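Local coordinates for putative lipoprotein (Campylobacter jejuni subsp. jejuni, PDB 2G5G) that binds two cofacial haems as a dimer and probably takes part in bacterial haem transport, at residues Phe32-Ile45 against Val61-Ser73. Sequence-based numbering, arbitrary orientation.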
loop_
_atom_site.group_PDB
_atom_site.type_symbol
_atom_site.label_atom_id
_atom_site.label_comp_id
_atom_site.label_asym_id
_atom_site.label_seq_id
_atom_site.Cartn_x
_atom_site.Cartn_y
_atom_site.Cartn_z
ATOM N N PHE A 32 -33.973 -11.811 -20.466
ATOM C CA PHE A 32 -33.597 -10.476 -20.033
ATOM C C PHE A 32 -34.820 -9.658 -19.557
ATOM O O PHE A 32 -34.779 -9.114 -18.457
ATOM C CB PHE A 32 -32.794 -9.752 -21.136
ATOM C CG PHE A 32 -32.335 -8.371 -20.748
ATOM C CD1 PHE A 32 -31.062 -8.163 -20.266
ATOM C CD2 PHE A 32 -33.195 -7.275 -20.874
ATOM C CE1 PHE A 32 -30.641 -6.889 -19.904
ATOM C CE2 PHE A 32 -32.780 -6.000 -20.516
ATOM C CZ PHE A 32 -31.490 -5.813 -20.035
ATOM N N GLU A 33 -35.899 -9.614 -20.354
ATOM C CA GLU A 33 -37.155 -8.920 -19.976
ATOM C C GLU A 33 -37.730 -9.452 -18.645
ATOM O O GLU A 33 -38.079 -8.662 -17.780
ATOM C CB GLU A 33 -38.215 -9.071 -21.076
ATOM C CG GLU A 33 -38.800 -7.756 -21.627
ATOM C CD GLU A 33 -39.922 -8.006 -22.666
ATOM O OE1 GLU A 33 -39.736 -7.673 -23.864
ATOM O OE2 GLU A 33 -40.981 -8.547 -22.275
ATOM N N ASP A 34 -37.852 -10.781 -18.505
ATOM C CA ASP A 34 -38.305 -11.396 -17.242
ATOM C C ASP A 34 -37.372 -11.119 -16.039
ATOM O O ASP A 34 -37.862 -10.951 -14.921
ATOM C CB ASP A 34 -38.532 -12.907 -17.393
ATOM C CG ASP A 34 -39.797 -13.238 -18.206
ATOM O OD1 ASP A 34 -40.518 -12.311 -18.667
ATOM O OD2 ASP A 34 -40.068 -14.427 -18.372
HETATM N N MSE A 35 -36.064 -11.059 -16.252
HETATM C CA MSE A 35 -35.147 -10.648 -15.161
HETATM C C MSE A 35 -35.456 -9.195 -14.744
HETATM O O MSE A 35 -35.578 -8.897 -13.553
HETATM C CB MSE A 35 -33.671 -10.786 -15.526
HETATM C CG MSE A 35 -32.754 -10.405 -14.389
HETATM SE SE MSE A 35 -30.933 -10.161 -14.875
HETATM C CE MSE A 35 -31.024 -8.664 -16.156
ATOM N N ILE A 36 -35.586 -8.306 -15.726
ATOM C CA ILE A 36 -35.954 -6.914 -15.446
ATOM C C ILE A 36 -37.224 -6.773 -14.607
ATOM O O ILE A 36 -37.236 -6.015 -13.633
ATOM C CB ILE A 36 -36.058 -6.075 -16.765
ATOM C CG1 ILE A 36 -34.686 -6.017 -17.489
ATOM C CG2 ILE A 36 -36.670 -4.690 -16.509
ATOM C CD1 ILE A 36 -33.541 -5.349 -16.728
ATOM N N LEU A 37 -38.287 -7.494 -14.971
ATOM C CA LEU A 37 -39.544 -7.415 -14.228
ATOM C C LEU A 37 -39.317 -7.808 -12.768
ATOM O O LEU A 37 -39.876 -7.201 -11.854
ATOM C CB LEU A 37 -40.632 -8.288 -14.877
ATOM C CG LEU A 37 -41.022 -7.972 -16.331
ATOM C CD1 LEU A 37 -42.093 -8.946 -16.849
ATOM C CD2 LEU A 37 -41.481 -6.528 -16.467
ATOM N N GLU A 38 -38.451 -8.788 -12.539
ATOM C CA GLU A 38 -38.113 -9.162 -11.153
ATOM C C GLU A 38 -37.266 -8.118 -10.446
ATOM O O GLU A 38 -37.524 -7.798 -9.286
ATOM C CB GLU A 38 -37.432 -10.536 -11.104
ATOM C CG GLU A 38 -38.252 -11.656 -11.746
ATOM C CD GLU A 38 -39.625 -11.785 -11.144
ATOM O OE1 GLU A 38 -39.777 -11.670 -9.914
ATOM O OE2 GLU A 38 -40.587 -11.992 -11.903
ATOM N N LEU A 39 -36.262 -7.580 -11.132
ATOM C CA LEU A 39 -35.373 -6.568 -10.529
ATOM C C LEU A 39 -36.120 -5.318 -10.112
ATOM O O LEU A 39 -35.789 -4.689 -9.106
ATOM C CB LEU A 39 -34.253 -6.159 -11.495
ATOM C CG LEU A 39 -33.245 -7.229 -11.954
ATOM C CD1 LEU A 39 -32.152 -6.557 -12.708
ATOM C CD2 LEU A 39 -32.663 -7.988 -10.759
ATOM N N LEU A 40 -37.128 -4.966 -10.890
ATOM C CA LEU A 40 -37.956 -3.803 -10.601
ATOM C C LEU A 40 -38.662 -3.907 -9.232
ATOM O O LEU A 40 -39.023 -2.896 -8.636
ATOM C CB LEU A 40 -39.016 -3.705 -11.709
ATOM C CG LEU A 40 -38.928 -2.645 -12.822
ATOM C CD1 LEU A 40 -37.715 -1.692 -12.816
ATOM C CD2 LEU A 40 -39.264 -3.198 -14.208
ATOM N N LYS A 41 -38.855 -5.128 -8.746
ATOM C CA LYS A 41 -39.491 -5.376 -7.446
ATOM C C LYS A 41 -38.560 -5.052 -6.250
ATOM O O LYS A 41 -39.015 -4.851 -5.122
ATOM C CB LYS A 41 -39.933 -6.823 -7.346
ATOM C CG LYS A 41 -40.871 -7.266 -8.458
ATOM C CD LYS A 41 -41.218 -8.741 -8.300
ATOM C CE LYS A 41 -42.445 -9.078 -9.174
ATOM N NZ LYS A 41 -42.601 -10.548 -9.280
ATOM N N ALA A 42 -37.261 -5.033 -6.504
ATOM C CA ALA A 42 -36.268 -4.876 -5.441
ATOM C C ALA A 42 -36.126 -3.421 -5.061
ATOM O O ALA A 42 -36.420 -2.541 -5.863
ATOM C CB ALA A 42 -34.918 -5.461 -5.874
ATOM N N ASP A 43 -35.699 -3.166 -3.819
ATOM C CA ASP A 43 -35.323 -1.810 -3.395
ATOM C C ASP A 43 -33.850 -1.488 -3.651
ATOM O O ASP A 43 -33.484 -0.324 -3.871
ATOM C CB ASP A 43 -35.645 -1.603 -1.890
ATOM C CG ASP A 43 -37.100 -1.883 -1.584
ATOM O OD1 ASP A 43 -37.923 -1.145 -2.134
ATOM O OD2 ASP A 43 -37.422 -2.864 -0.878
ATOM N N VAL A 44 -33.026 -2.521 -3.573
ATOM C CA VAL A 44 -31.587 -2.420 -3.791
ATOM C C VAL A 44 -31.176 -3.504 -4.802
ATOM O O VAL A 44 -31.406 -4.699 -4.581
ATOM C CB VAL A 44 -30.804 -2.661 -2.485
ATOM C CG1 VAL A 44 -29.304 -2.604 -2.748
ATOM C CG2 VAL A 44 -31.235 -1.628 -1.384
ATOM N N ILE A 45 -30.544 -3.088 -5.874
ATOM C CA ILE A 45 -30.085 -4.027 -6.885
ATOM C C ILE A 45 -28.575 -3.938 -6.873
ATOM O O ILE A 45 -28.012 -2.875 -7.137
ATOM C CB ILE A 45 -30.633 -3.681 -8.307
ATOM C CG1 ILE A 45 -32.155 -3.807 -8.340
ATOM C CG2 ILE A 45 -30.014 -4.617 -9.367
ATOM C CD1 ILE A 45 -32.841 -2.850 -9.332
ATOM N N VAL A 61 -25.044 -1.145 -19.167
ATOM C CA VAL A 61 -25.850 -0.179 -19.916
ATOM C C VAL A 61 -27.218 -0.741 -20.277
ATOM O O VAL A 61 -28.230 -0.059 -20.111
ATOM C CB VAL A 61 -25.064 0.378 -21.168
ATOM C CG1 VAL A 61 -25.978 1.187 -22.105
ATOM C CG2 VAL A 61 -23.866 1.179 -20.732
HETATM N N MSE A 62 -27.261 -1.997 -20.717
HETATM C CA MSE A 62 -28.510 -2.643 -21.084
HETATM C C MSE A 62 -29.453 -2.761 -19.900
HETATM O O MSE A 62 -30.655 -2.467 -20.010
HETATM C CB MSE A 62 -28.239 -4.039 -21.656
HETATM C CG MSE A 62 -27.510 -4.003 -23.002
HETATM SE SE MSE A 62 -27.039 -5.838 -23.569
HETATM C CE MSE A 62 -28.768 -6.682 -23.304
ATOM N N ILE A 63 -28.914 -3.216 -18.771
ATOM C CA ILE A 63 -29.740 -3.407 -17.566
ATOM C C ILE A 63 -30.183 -2.009 -17.068
ATOM O O ILE A 63 -31.360 -1.787 -16.825
ATOM C CB ILE A 63 -28.952 -4.123 -16.455
ATOM C CG1 ILE A 63 -28.556 -5.535 -16.897
ATOM C CG2 ILE A 63 -29.796 -4.147 -15.123
ATOM C CD1 ILE A 63 -27.441 -6.165 -16.009
ATOM N N PHE A 64 -29.236 -1.091 -16.902
ATOM C CA PHE A 64 -29.630 0.262 -16.458
ATOM C C PHE A 64 -30.738 0.844 -17.347
ATOM O O PHE A 64 -31.772 1.274 -16.846
ATOM C CB PHE A 64 -28.441 1.222 -16.320
ATOM C CG PHE A 64 -28.834 2.645 -15.947
ATOM C CD1 PHE A 64 -28.839 3.641 -16.918
ATOM C CD2 PHE A 64 -29.249 2.973 -14.651
ATOM C CE1 PHE A 64 -29.217 4.945 -16.609
ATOM C CE2 PHE A 64 -29.642 4.283 -14.334
ATOM C CZ PHE A 64 -29.612 5.275 -15.313
ATOM N N ASN A 65 -30.525 0.838 -18.660
ATOM C CA ASN A 65 -31.497 1.411 -19.585
ATOM C C ASN A 65 -32.877 0.815 -19.400
ATOM O O ASN A 65 -33.866 1.548 -19.460
ATOM C CB ASN A 65 -31.074 1.211 -21.050
ATOM C CG ASN A 65 -30.051 2.243 -21.544
ATOM O OD1 ASN A 65 -29.654 3.185 -20.855
ATOM N ND2 ASN A 65 -29.618 2.043 -22.767
ATOM N N ALA A 66 -32.982 -0.510 -19.220
ATOM C CA ALA A 66 -34.324 -1.106 -19.141
ATOM C C ALA A 66 -35.012 -0.711 -17.828
ATOM O O ALA A 66 -36.244 -0.493 -17.773
ATOM C CB ALA A 66 -34.273 -2.632 -19.296
ATOM N N LEU A 67 -34.224 -0.625 -16.763
ATOM C CA LEU A 67 -34.808 -0.323 -15.459
ATOM C C LEU A 67 -35.214 1.155 -15.415
ATOM O O LEU A 67 -36.277 1.472 -14.917
ATOM C CB LEU A 67 -33.805 -0.610 -14.347
ATOM C CG LEU A 67 -33.333 -2.048 -14.084
ATOM C CD1 LEU A 67 -32.106 -1.977 -13.173
ATOM C CD2 LEU A 67 -34.391 -2.841 -13.408
ATOM N N GLU A 68 -34.336 2.019 -15.917
ATOM C CA GLU A 68 -34.516 3.492 -15.951
ATOM C C GLU A 68 -35.757 3.874 -16.731
ATOM O O GLU A 68 -36.550 4.703 -16.271
ATOM C CB GLU A 68 -33.263 4.194 -16.529
ATOM C CG GLU A 68 -33.383 5.724 -16.883
ATOM C CD GLU A 68 -33.739 6.573 -15.683
ATOM O OE1 GLU A 68 -33.709 6.029 -14.543
ATOM O OE2 GLU A 68 -34.051 7.780 -15.876
ATOM N N GLY A 69 -35.917 3.259 -17.902
ATOM C CA GLY A 69 -37.062 3.523 -18.772
ATOM C C GLY A 69 -38.375 3.178 -18.099
ATOM O O GLY A 69 -39.339 3.973 -18.094
ATOM N N ASN A 70 -38.444 1.998 -17.505
ATOM C CA ASN A 70 -39.658 1.611 -16.810
ATOM C C ASN A 70 -39.966 2.522 -15.612
ATOM O O ASN A 70 -41.093 2.929 -15.425
ATOM C CB ASN A 70 -39.589 0.155 -16.343
ATOM C CG ASN A 70 -40.810 -0.237 -15.547
ATOM O OD1 ASN A 70 -41.794 -0.738 -16.101
ATOM N ND2 ASN A 70 -40.777 0.027 -14.242
ATOM N N LEU A 71 -38.957 2.821 -14.804
ATOM C CA LEU A 71 -39.199 3.560 -13.568
ATOM C C LEU A 71 -39.508 5.037 -13.828
ATOM O O LEU A 71 -40.422 5.613 -13.229
ATOM C CB LEU A 71 -38.023 3.382 -12.635
ATOM C CG LEU A 71 -37.951 1.921 -12.141
ATOM C CD1 LEU A 71 -36.611 1.711 -11.468
ATOM C CD2 LEU A 71 -39.192 1.464 -11.271
ATOM N N SER A 72 -38.812 5.638 -14.774
ATOM C CA SER A 72 -39.103 7.033 -15.099
ATOM C C SER A 72 -40.527 7.181 -15.686
ATOM O O SER A 72 -41.242 8.155 -15.406
ATOM C CB SER A 72 -38.021 7.589 -16.019
ATOM O OG SER A 72 -38.084 6.921 -17.259
ATOM N N SER A 73 -40.950 6.212 -16.473
ATOM C CA SER A 73 -42.278 6.258 -17.052
ATOM C C SER A 73 -43.375 6.169 -15.967
ATOM O O SER A 73 -44.515 6.560 -16.187
ATOM C CB SER A 73 -42.400 5.157 -18.092
ATOM O OG SER A 73 -42.707 3.927 -17.497
#
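Helix 32-39 packs against the C-terminal half of helix 54-73. The backbones come nearest at Ile36 and Leu67, whose CA atoms are 6.7 Å apart. The axes of segments 32-39 and 61-73 approach to 10.1 Å and cross at -55°. A type I turn from Leu39 to Ala42 leads into the strand that begins at Val44. No hydrogen bond joins the segments; the contact is almost wholly apolar.

Phe32 holds CG anti to its backbone N (chi1 -178°), which sends the ring across to the 61-73 segment. It arrives edge first. CZ lies 3.4 Å from Met62 O, and CE2 meets Ala66 CB. The methyl CE of selenomethionine Met62 reaches the CD1-CE1 side of the ring. Ile63 is a knob in a hole formed by Phe32, Met35, Ile36 and Leu39. Its CG1 branch faces Phe32 and the CE methyl of selenomethionine Met35, while CG2 faces Leu39 CD1. Ile36 lays its CG1-CD1 arm over Ala66, with CD1 3.8 Å from Ala66 CB.

Leu67 divides its two methyls. CD2 sits 3.6 Å from Leu40 CD1 and 3.8 Å from Leu39 CB. CD1 meets Ile45 CD1 tip to tip at 4.0 Å. The side chain of Leu40 runs alongside those of Leu67 and Leu71 but points the opposite way, and its CD1 lies against Leu71 CG. Its CG and CD2 rest against the amide of Asn70, whose ND2 makes a weak hydrogen bond to Gln74 OE1.

The two helices lie side by side on the sheet. Met35 and Leu39 set helix 32-39 over strands 260-264 and 243-248; Leu67 and Ile45 join helix 54-73 to strand 44-49. Phe64 packs on helix 124-131. Helix 54-73 links strand 44-49 to parallel strand 78-82 in a beta-alpha-beta crossover, with helix 32-39 alongside.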